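Local coordinates for cellobiose 2-epimerase (Ruminococcus albus, PDB 3VW5), which catalyses the reversible epimerisation of cellobiose to 4-O-beta-D-glucosyl-D-mannose, at residues R52-Y57 with D71-A76; Y87-V92 with F156-R161; A175-N180 with T230-V235; R204-L209 with L258-L263; A282-A287 with I297-V302. The protein carries 2 engineered substitutions. All coordinates share one frame; numbering follows the deposited sequence.

Contact 1. Residues R52-Y57 with D71-A76; sequences RILWFY and DNAKHA
Tyr57 and Asn72 touch across the contact, and their polar ends are held from outside it: Tyr57 OH bonds to Asn19 OD1, and Asn72 OD1 accepts from Arg22 NH1. Tyr57 CG stands anti to the carbonyl carbon (chi1 -83°), and the ring lies against Asn72. Asn72 CB sits over the centre of one ring face, 3.5 Å from the centroid of the Tyr57 ring, in a CH-pi contact. Phe56 CD2 lies over the opposite face. The ring is therefore held between two side chains. The Asn72 amide is tilted 52° to the ring, with ND2 3.6 Å from Tyr57 CZ.

Two alanines line the rest of the interface. Tyr57 CB is 3.6 Å from Ala73 CB. Leu54 CD1 touches Ala73 O at 3.4 Å, while Leu54 CB and Ala76 CB are 4.2 Å apart. Such small residues suit the close axis distance of 8.2 Å. The local axes run antiparallel at 157°. Helices 47-64 and 67-84 are consecutive and pack side by side, as expected in an (alpha/alpha)6 barrel. Helix 2-19 covers one flank, with Trp18 on Ile53 and Tyr57. Helix 109-126 touches Leu54 through Tyr122.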
# COMPACT_ATOMS: atom_id res chain seq x y z
N ARG A 52 5.58 6.52 0.76
CA ARG A 52 5.45 5.36 1.64
C ARG A 52 6.35 5.46 2.87
O ARG A 52 5.96 5.08 3.98
CB ARG A 52 5.66 4.07 0.86
CG ARG A 52 4.53 3.79 -0.09
CD ARG A 52 4.87 2.73 -1.12
NE ARG A 52 3.67 2.18 -1.73
CZ ARG A 52 3.65 1.10 -2.51
NH1 ARG A 52 4.77 0.43 -2.79
NH2 ARG A 52 2.50 0.67 -3.01
N ILE A 53 7.55 5.98 2.66
CA ILE A 53 8.43 6.27 3.78
C ILE A 53 7.77 7.32 4.69
O ILE A 53 7.67 7.12 5.91
CB ILE A 53 9.82 6.69 3.31
CG1 ILE A 53 10.47 5.51 2.60
CG2 ILE A 53 10.69 7.16 4.48
CD1 ILE A 53 11.71 5.88 1.78
N LEU A 54 7.30 8.42 4.10
CA LEU A 54 6.58 9.47 4.84
C LEU A 54 5.42 8.86 5.63
O LEU A 54 5.28 9.09 6.83
CB LEU A 54 6.09 10.59 3.92
CG LEU A 54 5.27 11.71 4.60
CD1 LEU A 54 5.93 12.21 5.88
CD2 LEU A 54 4.97 12.88 3.67
N TRP A 55 4.60 8.06 4.96
CA TRP A 55 3.52 7.41 5.68
C TRP A 55 4.06 6.58 6.85
O TRP A 55 3.49 6.57 7.94
CB TRP A 55 2.65 6.52 4.76
CG TRP A 55 1.57 5.86 5.58
CD1 TRP A 55 0.32 6.35 5.84
CD2 TRP A 55 1.67 4.63 6.31
NE1 TRP A 55 -0.37 5.49 6.66
CE2 TRP A 55 0.44 4.43 6.97
CE3 TRP A 55 2.68 3.67 6.47
CZ2 TRP A 55 0.19 3.32 7.77
CZ3 TRP A 55 2.43 2.56 7.27
CH2 TRP A 55 1.20 2.40 7.91
N PHE A 56 5.15 5.87 6.59
CA PHE A 56 5.69 4.93 7.55
C PHE A 56 6.23 5.60 8.80
O PHE A 56 5.92 5.18 9.92
CB PHE A 56 6.81 4.13 6.92
CG PHE A 56 7.64 3.38 7.91
CD1 PHE A 56 7.15 2.24 8.50
CD2 PHE A 56 8.90 3.82 8.25
CE1 PHE A 56 7.90 1.54 9.41
CE2 PHE A 56 9.67 3.12 9.15
CZ PHE A 56 9.17 1.98 9.73
N TYR A 57 7.04 6.63 8.61
CA TYR A 57 7.59 7.32 9.77
C TYR A 57 6.50 8.03 10.53
O TYR A 57 6.42 7.93 11.77
CB TYR A 57 8.73 8.25 9.39
CG TYR A 57 10.04 7.52 9.26
CD1 TYR A 57 10.57 6.81 10.35
CD2 TYR A 57 10.75 7.53 8.07
CE1 TYR A 57 11.77 6.15 10.24
CE2 TYR A 57 11.95 6.87 7.95
CZ TYR A 57 12.46 6.17 9.04
OH TYR A 57 13.65 5.51 8.92
N ASP A 71 11.24 13.19 13.11
CA ASP A 71 12.25 13.94 12.38
C ASP A 71 12.50 13.33 10.98
O ASP A 71 12.65 14.05 9.99
CB ASP A 71 13.55 14.06 13.19
CG ASP A 71 14.54 15.05 12.58
OD1 ASP A 71 14.10 16.03 11.93
OD2 ASP A 71 15.77 14.87 12.75
N ASN A 72 12.53 12.00 10.92
CA ASN A 72 12.64 11.27 9.65
C ASN A 72 11.41 11.45 8.75
O ASN A 72 11.54 11.68 7.55
CB ASN A 72 12.90 9.79 9.91
CG ASN A 72 14.34 9.51 10.28
OD1 ASN A 72 15.26 10.27 9.95
ND2 ASN A 72 14.56 8.41 10.98
N ALA A 73 10.23 11.35 9.35
CA ALA A 73 9.01 11.72 8.65
C ALA A 73 9.20 13.10 8.04
O ALA A 73 9.05 13.28 6.82
CB ALA A 73 7.80 11.69 9.57
N LYS A 74 9.55 14.08 8.87
CA LYS A 74 9.70 15.44 8.36
C LYS A 74 10.72 15.55 7.23
O LYS A 74 10.53 16.33 6.31
CB LYS A 74 10.01 16.44 9.49
CG LYS A 74 10.25 17.86 8.98
CD LYS A 74 10.52 18.82 10.12
CE LYS A 74 11.34 20.03 9.63
NZ LYS A 74 12.36 20.44 10.65
N HIS A 75 11.78 14.76 7.29
CA HIS A 75 12.82 14.77 6.26
C HIS A 75 12.26 14.36 4.91
O HIS A 75 12.55 14.99 3.90
CB HIS A 75 14.00 13.85 6.62
CG HIS A 75 15.13 13.89 5.64
ND1 HIS A 75 15.97 14.98 5.51
CD2 HIS A 75 15.55 12.98 4.74
CE1 HIS A 75 16.86 14.73 4.57
NE2 HIS A 75 16.64 13.52 4.09
N ALA A 76 11.46 13.30 4.92
CA ALA A 76 10.79 12.80 3.72
C ALA A 76 9.72 13.78 3.22
O ALA A 76 9.64 14.10 2.02
CB ALA A 76 10.19 11.42 3.98

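Contact 2. Residues Y87-V92 with F156-R161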
# COMPACT_ATOMS: atom_id res chain seq x y z
N TYR A 87 3.21 21.92 -8.83
CA TYR A 87 2.34 22.99 -8.35
C TYR A 87 1.64 23.65 -9.51
O TYR A 87 0.51 24.14 -9.37
CB TYR A 87 3.14 24.01 -7.53
CG TYR A 87 3.51 23.48 -6.16
CD1 TYR A 87 2.55 23.33 -5.17
CD2 TYR A 87 4.82 23.10 -5.87
CE1 TYR A 87 2.88 22.85 -3.92
CE2 TYR A 87 5.16 22.60 -4.62
CZ TYR A 87 4.19 22.48 -3.65
OH TYR A 87 4.54 21.98 -2.40
N GLU A 88 2.30 23.64 -10.66
CA GLU A 88 1.79 24.26 -11.87
C GLU A 88 0.62 23.48 -12.53
O GLU A 88 -0.44 24.05 -12.79
CB GLU A 88 2.93 24.48 -12.85
CG GLU A 88 2.49 25.04 -14.18
CD GLU A 88 3.65 25.24 -15.14
OE1 GLU A 88 4.82 25.00 -14.72
OE2 GLU A 88 3.40 25.62 -16.32
N TYR A 89 0.79 22.19 -12.77
CA TYR A 89 -0.27 21.40 -13.39
C TYR A 89 -1.08 20.62 -12.36
O TYR A 89 -2.20 20.21 -12.64
CB TYR A 89 0.27 20.43 -14.44
CG TYR A 89 0.82 21.07 -15.71
CD1 TYR A 89 -0.03 21.39 -16.77
CD2 TYR A 89 2.17 21.36 -15.85
CE1 TYR A 89 0.45 21.97 -17.94
CE2 TYR A 89 2.67 21.95 -17.00
CZ TYR A 89 1.80 22.25 -18.05
OH TYR A 89 2.28 22.84 -19.21
N GLY A 90 -0.51 20.40 -11.18
CA GLY A 90 -1.16 19.55 -10.19
C GLY A 90 -0.56 18.15 -10.04
O GLY A 90 0.24 17.71 -10.85
N GLY A 91 -0.96 17.44 -9.00
CA GLY A 91 -0.46 16.10 -8.75
C GLY A 91 1.01 16.04 -8.34
O GLY A 91 1.62 17.04 -7.94
N VAL A 92 1.56 14.84 -8.44
CA VAL A 92 2.95 14.60 -8.11
C VAL A 92 3.61 13.85 -9.27
O VAL A 92 2.93 13.13 -9.99
CB VAL A 92 3.09 13.78 -6.81
CG1 VAL A 92 2.39 14.48 -5.67
CG2 VAL A 92 2.48 12.39 -6.99
N PHE A 156 -1.40 9.51 -17.09
CA PHE A 156 -1.35 10.71 -17.91
C PHE A 156 0.08 11.18 -17.97
O PHE A 156 0.91 10.77 -17.14
CB PHE A 156 -2.19 11.83 -17.27
CG PHE A 156 -3.53 11.38 -16.82
CD1 PHE A 156 -4.62 11.47 -17.67
CD2 PHE A 156 -3.70 10.82 -15.56
CE1 PHE A 156 -5.87 11.03 -17.26
CE2 PHE A 156 -4.94 10.36 -15.16
CZ PHE A 156 -6.03 10.47 -16.00
N ASP A 157 0.37 12.05 -18.94
CA ASP A 157 1.63 12.79 -18.93
C ASP A 157 1.49 13.98 -18.00
O ASP A 157 0.40 14.23 -17.47
CB ASP A 157 2.09 13.19 -20.34
CG ASP A 157 1.18 14.20 -21.03
OD1 ASP A 157 0.29 14.81 -20.38
OD2 ASP A 157 1.37 14.40 -22.24
N ARG A 158 2.58 14.71 -17.80
CA ARG A 158 2.57 15.83 -16.86
C ARG A 158 1.37 16.74 -17.06
O ARG A 158 0.75 17.19 -16.10
CB ARG A 158 3.85 16.64 -16.97
CG ARG A 158 3.87 17.75 -15.98
CD ARG A 158 5.00 18.67 -16.20
NE ARG A 158 4.95 19.70 -15.17
CZ ARG A 158 5.62 20.84 -15.22
NH1 ARG A 158 6.40 21.12 -16.26
NH2 ARG A 158 5.51 21.70 -14.22
N GLN A 159 1.03 16.97 -18.33
CA GLN A 159 -0.02 17.89 -18.73
C GLN A 159 -1.41 17.22 -18.77
O GLN A 159 -2.34 17.78 -19.34
CB GLN A 159 0.32 18.49 -20.10
CG GLN A 159 1.69 19.16 -20.16
CD GLN A 159 2.71 18.45 -21.08
OE1 GLN A 159 2.74 18.68 -22.30
NE2 GLN A 159 3.54 17.58 -20.49
N TRP A 160 -1.55 16.05 -18.17
CA TRP A 160 -2.87 15.39 -18.05
C TRP A 160 -3.46 14.87 -19.36
O TRP A 160 -4.67 14.66 -19.45
CB TRP A 160 -3.90 16.29 -17.37
CG TRP A 160 -3.54 16.76 -15.98
CD1 TRP A 160 -3.30 18.06 -15.60
CD2 TRP A 160 -3.40 15.97 -14.79
NE1 TRP A 160 -3.02 18.12 -14.26
CE2 TRP A 160 -3.08 16.86 -13.73
CE3 TRP A 160 -3.52 14.61 -14.51
CZ2 TRP A 160 -2.87 16.43 -12.42
CZ3 TRP A 160 -3.31 14.18 -13.21
CH2 TRP A 160 -3.00 15.08 -12.18
N ARG A 161 -2.63 14.69 -20.38
CA ARG A 161 -3.08 14.01 -21.59
C ARG A 161 -2.90 12.50 -21.39
O ARG A 161 -1.86 12.04 -20.92
CB ARG A 161 -2.30 14.49 -22.81
CG ARG A 161 -2.41 16.00 -23.02
CD ARG A 161 -1.43 16.51 -24.09
NE ARG A 161 -0.03 16.36 -23.68
CZ ARG A 161 0.98 16.98 -24.26
NH1 ARG A 161 0.76 17.82 -25.27
NH2 ARG A 161 2.23 16.78 -23.83
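The Arg158 guanidinium turns one face to Tyr89, whose CD2 lies 3.2 Å above its plane toward the rim. The two planes are 71° apart, with Arg158 NH2 at the edge of the Tyr89 ring. Gln159 CA lies over a face of that ring, and Gln159 CG makes an off-centre CH-pi contact. Arg158 O lies over one face of the Trp160 indole, toward the rim; Tyr89 O meets its edge in plane. Arg158 and Gln159 are the middle of a type I beta turn, Asp157 to Trp160, after strand 151-156. Lys107 of strand 102-108 ties this turn to loop 87-92, between helix 67-84 and strand 95-96, bonding Gly90 O and Arg158 O. Arg158 NH2 forms a salt bridge with Glu88 OE1 at 3.4 Å, NE with Asp86. An alanine in place of Tyr89 removes the ring beside Arg158 and Gln159 CG and would probably free the guanidinium to turn. Trp160 NE1 donates to Tyr89 O at 2.8 Å, nearly straight at 167°, the nitrogen raised 46° from the carbonyl plane.

Contact 3. Residues A175-N180 with T230-V235; sequences ADKTMN and TAFNLV
Lys177 reaches across to Thr230 and Phe232 and supplies both the polar and the aromatic contact. The polar part is a weak hydrogen bond from Lys177 NZ to Thr230 O at 2.9 Å. A bend at chi4 (137°) sets NZ by this carbonyl. NZ also bonds weakly to Tyr150 O.

The aromatic part is a CH-pi contact. Lys177 CD lies over one face of the Phe232 ring, 4.0 Å from its centroid and offset toward the rim. Phe228 and Tyr150 each meet Phe232 edge-to-face.

The remaining touches are van der Waals. Thr230 CG2 packs 3.5 Å from Asp176 CG, and Ala175 CB lies 4.1 Å from Val235 CG1. Asp176 and Lys177 both face Phe228 in a classic beta bulge, just before Thr178 N-caps helix 179-196. The contact joins the loop after strand 223-228 to strand 177-178 and this helix start.

The buried lysine thus packs through CD and donates at its tip. Its charge is likely to be eased by the carbonyl dipoles around it.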
# COMPACT_ATOMS: atom_id res chain seq x y z
N ALA A 175 -4.35 -2.30 -19.19
CA ALA A 175 -5.74 -1.87 -19.11
C ALA A 175 -5.86 -0.41 -18.70
O ALA A 175 -4.95 0.15 -18.11
CB ALA A 175 -6.50 -2.73 -18.13
N ASP A 176 -6.98 0.21 -19.02
CA ASP A 176 -7.20 1.61 -18.71
C ASP A 176 -7.51 1.80 -17.23
O ASP A 176 -6.98 2.70 -16.59
CB ASP A 176 -8.35 2.16 -19.55
CG ASP A 176 -8.02 2.21 -21.03
OD1 ASP A 176 -8.24 1.18 -21.74
OD2 ASP A 176 -7.53 3.28 -21.50
N LYS A 177 -8.38 0.95 -16.70
CA LYS A 177 -8.77 1.07 -15.30
C LYS A 177 -8.34 -0.15 -14.50
O LYS A 177 -8.32 -1.25 -15.02
CB LYS A 177 -10.28 1.30 -15.22
CG LYS A 177 -10.72 2.61 -15.87
CD LYS A 177 -12.24 2.73 -15.92
CE LYS A 177 -12.67 4.12 -16.43
NZ LYS A 177 -13.79 4.08 -17.42
N THR A 178 -7.99 0.04 -13.23
CA THR A 178 -7.50 -1.06 -12.39
C THR A 178 -8.15 -1.04 -11.01
O THR A 178 -8.50 0.02 -10.51
CB THR A 178 -5.98 -0.98 -12.18
OG1 THR A 178 -5.68 -0.02 -11.16
CG2 THR A 178 -5.28 -0.59 -13.47
N MET A 179 -8.29 -2.21 -10.38
CA MET A 179 -8.83 -2.24 -9.02
C MET A 179 -7.80 -1.60 -8.08
O MET A 179 -8.17 -0.97 -7.10
CB MET A 179 -9.20 -3.65 -8.54
CG MET A 179 -8.02 -4.58 -8.25
SD MET A 179 -7.59 -4.66 -6.49
CE MET A 179 -9.21 -4.37 -5.82
N ASN A 180 -6.53 -1.76 -8.43
CA ASN A 180 -5.42 -1.24 -7.66
C ASN A 180 -5.60 0.23 -7.34
O ASN A 180 -5.46 0.64 -6.19
CB ASN A 180 -4.15 -1.40 -8.47
CG ASN A 180 -2.99 -1.86 -7.63
OD1 ASN A 180 -2.48 -1.12 -6.80
ND2 ASN A 180 -2.55 -3.09 -7.87
N THR A 230 -12.14 0.85 -20.66
CA THR A 230 -12.80 2.12 -20.41
C THR A 230 -14.29 1.93 -20.17
O THR A 230 -14.98 2.86 -19.78
CB THR A 230 -12.53 3.11 -21.54
OG1 THR A 230 -12.49 2.40 -22.78
CG2 THR A 230 -11.17 3.77 -21.35
N ALA A 231 -14.77 0.71 -20.39
CA ALA A 231 -16.17 0.34 -20.15
C ALA A 231 -16.37 -0.43 -18.83
O ALA A 231 -17.46 -0.94 -18.54
CB ALA A 231 -16.68 -0.49 -21.32
N PHE A 232 -15.31 -0.49 -18.03
CA PHE A 232 -15.31 -1.32 -16.83
C PHE A 232 -15.63 -2.79 -17.10
O PHE A 232 -16.24 -3.47 -16.27
CB PHE A 232 -16.22 -0.75 -15.75
CG PHE A 232 -15.48 -0.03 -14.68
CD1 PHE A 232 -14.58 -0.72 -13.89
CD2 PHE A 232 -15.65 1.32 -14.48
CE1 PHE A 232 -13.87 -0.06 -12.89
CE2 PHE A 232 -14.94 1.99 -13.49
CZ PHE A 232 -14.05 1.30 -12.69
N ASN A 233 -15.23 -3.27 -18.27
CA ASN A 233 -15.30 -4.68 -18.55
C ASN A 233 -13.95 -5.34 -18.31
O ASN A 233 -12.90 -4.73 -18.51
CB ASN A 233 -15.79 -4.95 -19.98
CG ASN A 233 -17.29 -4.83 -20.11
OD1 ASN A 233 -18.04 -5.01 -19.15
ND2 ASN A 233 -17.74 -4.53 -21.32
N LEU A 234 -14.00 -6.60 -17.90
CA LEU A 234 -12.81 -7.36 -17.56
C LEU A 234 -11.82 -7.51 -18.71
O LEU A 234 -12.19 -7.76 -19.85
CB LEU A 234 -13.24 -8.73 -17.05
CG LEU A 234 -12.32 -9.59 -16.20
CD1 LEU A 234 -11.58 -8.78 -15.13
CD2 LEU A 234 -13.20 -10.64 -15.56
N VAL A 235 -10.54 -7.32 -18.38
CA VAL A 235 -9.42 -7.49 -19.29
C VAL A 235 -8.45 -8.47 -18.65
O VAL A 235 -8.07 -8.28 -17.49
CB VAL A 235 -8.67 -6.16 -19.48
CG1 VAL A 235 -7.21 -6.42 -19.89
CG2 VAL A 235 -9.39 -5.25 -20.46

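Contact 4. Residues R204-L209 with L258-L263; sequences RLKFQL and LGDEDL
Leu258 CG stands anti to the carbonyl carbon (chi1 -74°), and CD1 follows in an extended line (chi2 178°), which carries this methyl to Leu205 and Lys206. Leu258 CD1 meets Leu205 CD1 at 3.6 Å, the two side chains sliding past each other in opposite directions. Lys206 CG lies 3.8 Å from the same Leu258 methyl, and Leu209 CD2 is 4.2 Å from it. One methyl group thus touches three residues of helix 199-216. Lys206 CG also packs on Leu263 CD1 at 4.1 Å.

Further out, Lys206 NZ is 4.0 Å from Asp260 OD1. This is too long for a salt bridge, though the charges probably attract. The other oxygen, Asp260 OD2, caps the next helix: it accepts from Asp262 N at 2.8 Å and weakly from Leu263 N.

The contact lies at the turn where helix 241-258 ends, Gly259 breaks it with positive phi, and helix 261-281 begins. Helix 199-216 packs against this corner. Leu209 also touches Ala254 of helix 241-258 and Ile186 of helix 179-196.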
# COMPACT_ATOMS: atom_id res chain seq x y z
N ARG A 204 -16.72 11.15 -2.22
CA ARG A 204 -15.92 10.43 -3.20
C ARG A 204 -15.56 9.03 -2.68
O ARG A 204 -15.68 8.04 -3.42
CB ARG A 204 -14.67 11.23 -3.55
CG ARG A 204 -14.95 12.68 -3.92
CD ARG A 204 -16.02 12.78 -4.97
NE ARG A 204 -15.66 12.04 -6.18
CZ ARG A 204 -16.47 11.18 -6.80
NH1 ARG A 204 -17.68 10.94 -6.32
NH2 ARG A 204 -16.06 10.56 -7.90
N LEU A 205 -15.14 8.96 -1.41
CA LEU A 205 -14.87 7.70 -0.74
C LEU A 205 -16.01 6.71 -0.90
O LEU A 205 -15.78 5.53 -1.20
CB LEU A 205 -14.64 7.91 0.77
CG LEU A 205 -13.56 7.12 1.54
CD1 LEU A 205 -13.99 6.90 2.96
CD2 LEU A 205 -13.16 5.77 0.91
N LYS A 206 -17.25 7.17 -0.69
CA LYS A 206 -18.38 6.25 -0.76
C LYS A 206 -18.59 5.78 -2.20
O LYS A 206 -18.96 4.62 -2.46
CB LYS A 206 -19.65 6.87 -0.17
CG LYS A 206 -19.69 6.90 1.36
CD LYS A 206 -20.75 7.88 1.88
CE LYS A 206 -20.80 7.91 3.41
NZ LYS A 206 -22.19 8.09 3.98
N PHE A 207 -18.31 6.67 -3.15
CA PHE A 207 -18.39 6.28 -4.54
C PHE A 207 -17.34 5.19 -4.87
O PHE A 207 -17.64 4.23 -5.59
CB PHE A 207 -18.22 7.50 -5.43
CG PHE A 207 -17.87 7.17 -6.85
CD1 PHE A 207 -16.55 7.20 -7.27
CD2 PHE A 207 -18.86 6.82 -7.76
CE1 PHE A 207 -16.22 6.90 -8.59
CE2 PHE A 207 -18.53 6.52 -9.07
CZ PHE A 207 -17.20 6.55 -9.49
N GLN A 208 -16.14 5.32 -4.32
CA GLN A 208 -15.12 4.31 -4.52
C GLN A 208 -15.50 2.97 -3.90
O GLN A 208 -15.32 1.92 -4.52
CB GLN A 208 -13.77 4.79 -4.00
CG GLN A 208 -13.20 5.94 -4.81
CD GLN A 208 -12.42 6.93 -3.95
OE1 GLN A 208 -12.10 6.67 -2.79
NE2 GLN A 208 -12.13 8.09 -4.53
N LEU A 209 -16.00 3.01 -2.66
CA LEU A 209 -16.51 1.81 -2.02
C LEU A 209 -17.56 1.13 -2.91
O LEU A 209 -17.48 -0.07 -3.14
CB LEU A 209 -17.09 2.14 -0.65
CG LEU A 209 -16.21 2.02 0.60
CD1 LEU A 209 -14.80 1.58 0.26
CD2 LEU A 209 -16.17 3.31 1.37
N LEU A 258 -15.85 6.16 8.41
CA LEU A 258 -17.06 6.88 8.02
C LEU A 258 -18.10 6.78 9.13
O LEU A 258 -18.82 7.74 9.42
CB LEU A 258 -17.62 6.35 6.70
CG LEU A 258 -16.78 6.79 5.50
CD1 LEU A 258 -17.29 6.22 4.20
CD2 LEU A 258 -16.77 8.31 5.47
N GLY A 259 -18.16 5.61 9.75
CA GLY A 259 -19.07 5.38 10.86
C GLY A 259 -20.51 5.18 10.45
O GLY A 259 -21.40 5.34 11.26
N ASP A 260 -20.74 4.84 9.18
CA ASP A 260 -22.07 4.44 8.72
C ASP A 260 -22.25 2.94 8.98
O ASP A 260 -21.56 2.10 8.38
CB ASP A 260 -22.26 4.77 7.24
CG ASP A 260 -23.65 4.39 6.71
OD1 ASP A 260 -24.05 4.96 5.66
OD2 ASP A 260 -24.34 3.53 7.33
N GLU A 261 -23.20 2.63 9.86
CA GLU A 261 -23.42 1.26 10.33
C GLU A 261 -23.95 0.34 9.25
O GLU A 261 -23.69 -0.86 9.26
CB GLU A 261 -24.36 1.27 11.53
CG GLU A 261 -23.81 2.05 12.72
CD GLU A 261 -22.54 1.43 13.31
OE1 GLU A 261 -21.59 2.19 13.62
OE2 GLU A 261 -22.50 0.18 13.47
N ASP A 262 -24.70 0.90 8.31
CA ASP A 262 -25.21 0.12 7.18
C ASP A 262 -24.09 -0.31 6.21
O ASP A 262 -24.05 -1.46 5.78
CB ASP A 262 -26.33 0.87 6.47
CG ASP A 262 -27.64 0.84 7.25
OD1 ASP A 262 -27.87 -0.15 8.00
OD2 ASP A 262 -28.43 1.80 7.13
N LEU A 263 -23.20 0.62 5.88
CA LEU A 263 -22.00 0.25 5.13
C LEU A 263 -21.18 -0.79 5.89
O LEU A 263 -20.86 -1.86 5.35
CB LEU A 263 -21.13 1.47 4.83
CG LEU A 263 -21.58 2.36 3.67
CD1 LEU A 263 -20.60 3.48 3.45
CD2 LEU A 263 -21.78 1.56 2.39

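Contact 5. Residues A282-A287 with I297-V302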
# COMPACT_ATOMS: atom_id res chain seq x y z
N ALA A 282 -5.76 -19.75 -1.21
CA ALA A 282 -4.47 -19.14 -1.42
C ALA A 282 -3.47 -19.48 -0.31
O ALA A 282 -2.25 -19.30 -0.49
CB ALA A 282 -4.63 -17.65 -1.54
N LEU A 283 -3.97 -19.95 0.82
CA LEU A 283 -3.08 -20.36 1.90
C LEU A 283 -2.61 -21.80 1.66
O LEU A 283 -3.43 -22.71 1.53
CB LEU A 283 -3.78 -20.23 3.25
CG LEU A 283 -2.93 -20.30 4.52
CD1 LEU A 283 -1.85 -19.22 4.52
CD2 LEU A 283 -3.83 -20.19 5.75
N GLU A 284 -1.31 -21.99 1.58
CA GLU A 284 -0.77 -23.30 1.22
C GLU A 284 0.63 -23.45 1.80
O GLU A 284 1.50 -22.60 1.60
CB GLU A 284 -0.74 -23.47 -0.30
CG GLU A 284 -0.16 -24.79 -0.78
CD GLU A 284 -0.31 -24.99 -2.28
OE1 GLU A 284 0.40 -25.85 -2.86
OE2 GLU A 284 -1.15 -24.28 -2.88
N ASP A 285 0.83 -24.55 2.53
CA ASP A 285 2.08 -24.79 3.22
C ASP A 285 2.34 -23.59 4.12
O ASP A 285 3.48 -23.15 4.29
CB ASP A 285 3.22 -24.99 2.21
CG ASP A 285 4.40 -25.77 2.78
OD1 ASP A 285 5.51 -25.71 2.20
OD2 ASP A 285 4.20 -26.44 3.82
N GLY A 286 1.25 -23.05 4.66
CA GLY A 286 1.31 -22.05 5.72
C GLY A 286 1.65 -20.64 5.30
O GLY A 286 1.87 -19.77 6.15
N ALA A 287 1.71 -20.40 3.99
CA ALA A 287 1.98 -19.07 3.45
C ALA A 287 1.01 -18.77 2.30
O ALA A 287 0.36 -19.68 1.76
CB ALA A 287 3.44 -18.94 3.00
N ILE A 297 -1.01 -20.90 -11.39
CA ILE A 297 -0.86 -20.33 -10.06
C ILE A 297 0.60 -19.96 -9.84
O ILE A 297 1.49 -20.79 -10.05
CB ILE A 297 -1.30 -21.33 -8.99
CG1 ILE A 297 -2.70 -21.87 -9.30
CG2 ILE A 297 -1.21 -20.72 -7.59
CD1 ILE A 297 -3.82 -20.92 -8.97
N ASP A 298 0.84 -18.72 -9.44
CA ASP A 298 2.16 -18.29 -9.02
C ASP A 298 2.25 -18.42 -7.51
O ASP A 298 1.69 -17.62 -6.78
CB ASP A 298 2.41 -16.84 -9.41
CG ASP A 298 3.82 -16.37 -9.03
OD1 ASP A 298 4.61 -17.19 -8.51
OD2 ASP A 298 4.13 -15.18 -9.27
N LYS A 299 2.96 -19.44 -7.04
CA LYS A 299 3.00 -19.70 -5.61
C LYS A 299 4.15 -18.96 -4.93
O LYS A 299 4.41 -19.14 -3.74
CB LYS A 299 3.07 -21.20 -5.34
CG LYS A 299 1.90 -22.00 -5.92
CD LYS A 299 1.98 -23.45 -5.47
CE LYS A 299 0.83 -24.27 -6.04
NZ LYS A 299 1.21 -25.71 -6.17
N THR A 300 4.85 -18.11 -5.69
CA THR A 300 5.91 -17.29 -5.11
C THR A 300 5.41 -16.51 -3.89
O THR A 300 4.32 -15.91 -3.93
CB THR A 300 6.43 -16.28 -6.13
OG1 THR A 300 6.96 -16.97 -7.26
CG2 THR A 300 7.51 -15.37 -5.51
N ARG A 301 6.19 -16.50 -2.82
CA ARG A 301 5.87 -15.70 -1.65
C ARG A 301 6.43 -14.30 -1.81
O ARG A 301 7.63 -14.09 -1.68
CB ARG A 301 6.40 -16.34 -0.36
CG ARG A 301 5.58 -17.54 0.13
CD ARG A 301 5.94 -18.87 -0.57
NE ARG A 301 5.27 -19.98 0.10
CZ ARG A 301 4.01 -20.36 -0.15
NH1 ARG A 301 3.30 -19.74 -1.09
NH2 ARG A 301 3.46 -21.35 0.54
N VAL A 302 5.54 -13.36 -2.15
CA VAL A 302 5.87 -11.94 -2.27
C VAL A 302 5.71 -11.33 -0.88
O VAL A 302 4.72 -11.59 -0.19
CB VAL A 302 4.95 -11.23 -3.28
CG1 VAL A 302 5.29 -9.75 -3.39
CG2 VAL A 302 5.07 -11.87 -4.64
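Arg301 points its CB toward the Glu284-Ala287 turn, and its chain then passes over Ala287. CG lies 3.8 Å from Ala287 CB. A bend at the next bond (chi2 82°) turns CD, and NE comes 3.6 Å from Ala287 CB. The guanidinium then sets one face on this methyl, which lies 3.3 Å from its plane, offset toward the rim. At the tip, NH2 donates weakly to Glu284 O at 2.6 Å, with an angle of 122°. NH1 bonds to Asn289 OD1 and weakly to Lys299 O. An alanine here would probably leave Glu284 O without its side-chain donor and open a gap over the Ala287 methyl.

Nearby, Lys299 NZ forms a salt bridge with Glu284 OE1 at 3.4 Å, its hydrogen bond weak. Phe355 also meets Lys299 in a cation-pi contact.

Glu284 to Ala287 form a type I' turn that links strand 283-284 to strand 287-293 in a tight hairpin. Strand 296-302 pairs antiparallel with 287-293 too, and leads into helix 303-318.

Contact 1 is the buried one: all its touching residues are shielded, and it joins two helices mostly through apolar and CH-pi packing. The other four are partly buried, and each involves a loop or turn. Contact 4 is also largely apolar, but adds a loose charge pair at the surface. Contacts 2, 3 and 5 rely on long cationic side chains whose tips reach backbone or acidic oxygens; contact 2 also depends on an indole N-H to a backbone carbonyl. Contacts 3 and 4 are linked through the consecutive helices 179-196 and 199-216. Contacts 2 and 5 lie on opposite sides of the chain's centre, with centres about 39 Å apart.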